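Dendroaspis polylepis MT9 (Dendroaspis polylepis, PDB 6R5M) antagonizes the type 2 muscarinic acetylcholine receptor and reverses the arterial relaxation that agonists of this receptor induce. Local coordinates at residues S21-S26 and G37-V42. Residues are numbered along the deposited sequence; the frame is centred on the assembly and turned at random. Where two conformers were deposited one is given.
With PGO (S-1,2-propanediol), chain G; PGO (S-1,2-propanediol), chain F.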
ATOM      1  N   SER A  21      -0.116  -7.877   6.278  1.00 33.91           N
ATOM      2  CA  SER A  21      -0.222  -6.427   6.140  1.00 32.98           C
ATOM      3  C   SER A  21      -0.347  -5.891   4.708  1.00 33.53           C
ATOM      4  O   SER A  21       0.004  -6.555   3.732  1.00 32.83           O
ATOM      5  CB  SER A  21       0.943  -5.729   6.838  1.00 36.48           C
ATOM      6  OG  SER A  21       1.096  -6.125   8.189  1.00 45.89           O
ATOM      7  N   CYS A  22      -0.884  -4.675   4.624  1.00 28.23           N
ATOM      8  CA  CYS A  22      -1.043  -3.852   3.426  1.00 27.50           C
ATOM      9  C   CYS A  22      -0.274  -2.573   3.719  1.00 30.85           C
ATOM     10  O   CYS A  22      -0.092  -2.213   4.891  1.00 31.56           O
ATOM     11  CB  CYS A  22      -2.511  -3.533   3.154  1.00 26.63           C
ATOM     12  SG  CYS A  22      -3.592  -4.968   2.952  1.00 30.12           S
ATOM     13  N   TYR A  23       0.126  -1.855   2.673  1.00 25.42           N
ATOM     14  CA  TYR A  23       0.819  -0.585   2.842  1.00 23.88           C
ATOM     15  C   TYR A  23       0.407   0.451   1.821  1.00 26.14           C
ATOM     16  O   TYR A  23      -0.067   0.115   0.733  1.00 26.16           O
ATOM     17  CB  TYR A  23       2.350  -0.769   2.817  1.00 24.26           C
ATOM     18  CG  TYR A  23       2.930  -0.925   1.426  1.00 25.22           C
ATOM     19  CD1 TYR A  23       3.055  -2.180   0.836  1.00 26.82           C
ATOM     20  CD2 TYR A  23       3.354   0.185   0.696  1.00 25.43           C
ATOM     21  CE1 TYR A  23       3.589  -2.326  -0.442  1.00 27.58           C
ATOM     22  CE2 TYR A  23       3.854   0.051  -0.597  1.00 26.07           C
ATOM     23  CZ  TYR A  23       3.976  -1.208  -1.159  1.00 33.12           C
ATOM     24  OH  TYR A  23       4.485  -1.344  -2.429  1.00 33.49           O
ATOM     25  N   LYS A  24       0.666   1.705   2.149  1.00 22.28           N
ATOM     26  CA  LYS A  24       0.504   2.848   1.282  1.00 22.51           C
ATOM     27  C   LYS A  24       1.746   3.681   1.508  1.00 28.87           C
ATOM     28  O   LYS A  24       2.007   4.115   2.638  1.00 28.99           O
ATOM     29  CB  LYS A  24      -0.785   3.623   1.592  1.00 24.17           C
ATOM     30  CG  LYS A  24      -1.063   4.754   0.600  1.00 23.75           C
ATOM     31  CD  LYS A  24      -2.530   5.177   0.604  1.00 29.57           C
ATOM     32  CE  LYS A  24      -2.801   6.260   1.607  1.00 30.68           C
ATOM     33  NZ  LYS A  24      -4.158   6.825   1.406  1.00 29.65           N
ATOM     34  N   MET A  25       2.530   3.861   0.449  1.00 27.01           N
ATOM     35  CA  MET A  25       3.769   4.622   0.496  1.00 29.03           C
ATOM     36  C   MET A  25       3.614   5.931  -0.258  1.00 30.52           C
ATOM     37  O   MET A  25       3.137   5.932  -1.402  1.00 30.15           O
ATOM     38  CB  MET A  25       4.937   3.785  -0.045  1.00 32.74           C
ATOM     39  CG  MET A  25       6.300   4.381   0.300  1.00 38.71           C
ATOM     40  SD  MET A  25       7.663   3.331  -0.228  1.00 45.43           S
ATOM     41  CE  MET A  25       7.855   2.335   1.219  1.00 42.31           C
ATOM     42  N   SER A  26       3.973   7.047   0.402  1.00 24.55           N
ATOM     43  CA  SER A  26       3.872   8.385  -0.178  1.00 23.71           C
ATOM     44  C   SER A  26       5.086   9.286   0.050  1.00 30.58           C
ATOM     45  O   SER A  26       5.842   9.099   1.007  1.00 31.65           O
ATOM     46  CB  SER A  26       2.558   9.066   0.204  0.50 25.81           C
ATOM     47  OG  SER A  26       2.517   9.402   1.578  0.50 33.11           O
ATOM     48  N   GLY A  37       2.357  -6.444   2.235  1.00 32.22           N
ATOM     49  CA  GLY A  37       3.396  -6.307   3.258  1.00 32.57           C
ATOM     50  C   GLY A  37       3.535  -4.923   3.878  1.00 36.70           C
ATOM     51  O   GLY A  37       2.692  -4.048   3.658  1.00 35.12           O
ATOM     52  N   CYS A  38       4.593  -4.729   4.687  1.00 34.74           N
ATOM     53  CA  CYS A  38       4.892  -3.449   5.334  1.00 35.13           C
ATOM     54  C   CYS A  38       6.373  -3.113   5.137  1.00 41.57           C
ATOM     55  O   CYS A  38       7.222  -3.630   5.860  1.00 41.41           O
ATOM     56  CB  CYS A  38       4.487  -3.438   6.807  1.00 35.11           C
ATOM     57  SG  CYS A  38       4.734  -1.834   7.632  1.00 38.59           S
ATOM     58  N   PRO A  39       6.716  -2.309   4.111  1.00 39.83           N
ATOM     59  CA  PRO A  39       8.127  -1.980   3.888  1.00 40.63           C
ATOM     60  C   PRO A  39       8.640  -0.870   4.807  1.00 47.80           C
ATOM     61  O   PRO A  39       7.870  -0.042   5.286  1.00 46.54           O
ATOM     62  CB  PRO A  39       8.171  -1.561   2.412  1.00 42.14           C
ATOM     63  CG  PRO A  39       6.737  -1.469   1.948  1.00 46.22           C
ATOM     64  CD  PRO A  39       5.853  -1.619   3.138  1.00 41.49           C
ATOM     65  N   SER A  40       9.945  -0.863   5.057  1.00 48.43           N
ATOM     66  CA  SER A  40      10.600   0.176   5.857  1.00 49.61           C
ATOM     67  C   SER A  40      10.903   1.398   4.962  1.00 55.76           C
ATOM     68  O   SER A  40      11.252   1.219   3.794  1.00 55.62           O
ATOM     69  CB  SER A  40      11.901  -0.358   6.457  1.00 53.68           C
ATOM     70  OG  SER A  40      12.732  -0.947   5.467  1.00 63.66           O
ATOM     71  N   ALA A  41      10.826   2.634   5.510  1.00 53.84           N
ATOM     72  CA  ALA A  41      11.172   3.865   4.770  1.00 54.38           C
ATOM     73  C   ALA A  41      11.471   5.071   5.661  1.00 59.49           C
ATOM     74  O   ALA A  41      10.791   5.298   6.667  1.00 60.07           O
ATOM     75  CB  ALA A  41      10.107   4.217   3.740  1.00 55.17           C
ATOM     76  N   VAL A  42      12.484   5.848   5.269  1.00 56.10           N
ATOM     77  CA  VAL A  42      12.923   7.059   5.976  1.00 56.40           C
ATOM     78  C   VAL A  42      12.429   8.286   5.187  1.00 60.82           C
ATOM     79  O   VAL A  42      12.202   8.179   3.980  1.00 60.35           O
ATOM     80  CB  VAL A  42      14.471   7.084   6.173  1.00 60.49           C
ATOM     81  CG1 VAL A  42      14.878   8.071   7.265  1.00 60.44           C
ATOM     82  CG2 VAL A  42      15.016   5.695   6.497  1.00 60.45           C
TER
HETATM   83  C1  PGO G 104      12.524  -4.923   3.420  1.00 64.47           C
HETATM   84  C2  PGO G 104      11.187  -4.213   3.366  1.00 62.81           C
HETATM   85  C3  PGO G 104      10.283  -4.811   2.325  1.00 61.55           C
HETATM   86  O1  PGO G 104      13.398  -4.319   4.370  1.00 64.79           O
HETATM   87  O2  PGO G 104      11.393  -2.833   3.086  1.00 62.73           O
HETATM   88  C1  PGO F 103       3.861  -8.417   6.454  1.00 56.47           C
HETATM   89  C2  PGO F 103       3.799  -9.347   7.647  1.00 56.49           C
HETATM   90  C3  PGO F 103       3.310 -10.712   7.260  1.00 56.00           C
HETATM   91  O1  PGO F 103       5.179  -8.349   5.916  1.00 56.54           O
HETATM   92  O2  PGO F 103       2.946  -8.791   8.639  1.00 57.51           O
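One backbone hydrogen bond joins the two segments. Gly-37 N donates to Ser-21 O at 2.8 Å. The bond is bent, 136° at the hydrogen, and the donor sits above the carbonyl plane.

Van der Waals contacts follow along one face of strand 22-27. Tyr-23 CG sits between the backbone N and carbonyl carbon (chi1 79°), and one face of the ring meets Pro-39 in a CH-pi contact, with Pro-39 CG 3.8 Å from the ring centroid. Pro-39 CD reaches the root of the ring, 3.5 Å from Tyr-23 CG. Gly-37 O lies at the ring edge, 3.4 Å from Tyr-23 CD1. Further along, Met-25 is extended as far as SD, and chi3 (-90°) then turns CE toward Ala-41 and Pro-39. Met-25 CE touches Ala-41 CB at 3.9 Å and Pro-39 CG at 4.0 Å. Val-47 of strand 45-50 touches both Met-25 and Ala-41.

Two propanediols, probably from the crystallisation liquor, bind at the margins. O2 of one accepts a hydrogen bond from Ser-40 N; O2 of the other hydrogen-bonds with Ser-21 OG.

Disulfides Cys-3–Cys-22 and Cys-38–Cys-49 tie both segments into the disulfide-rich core. The loop between strands 30-36 and 45-50 runs along the middle strand, 22-27, of the three-stranded sheet, as in the three-finger toxin fold.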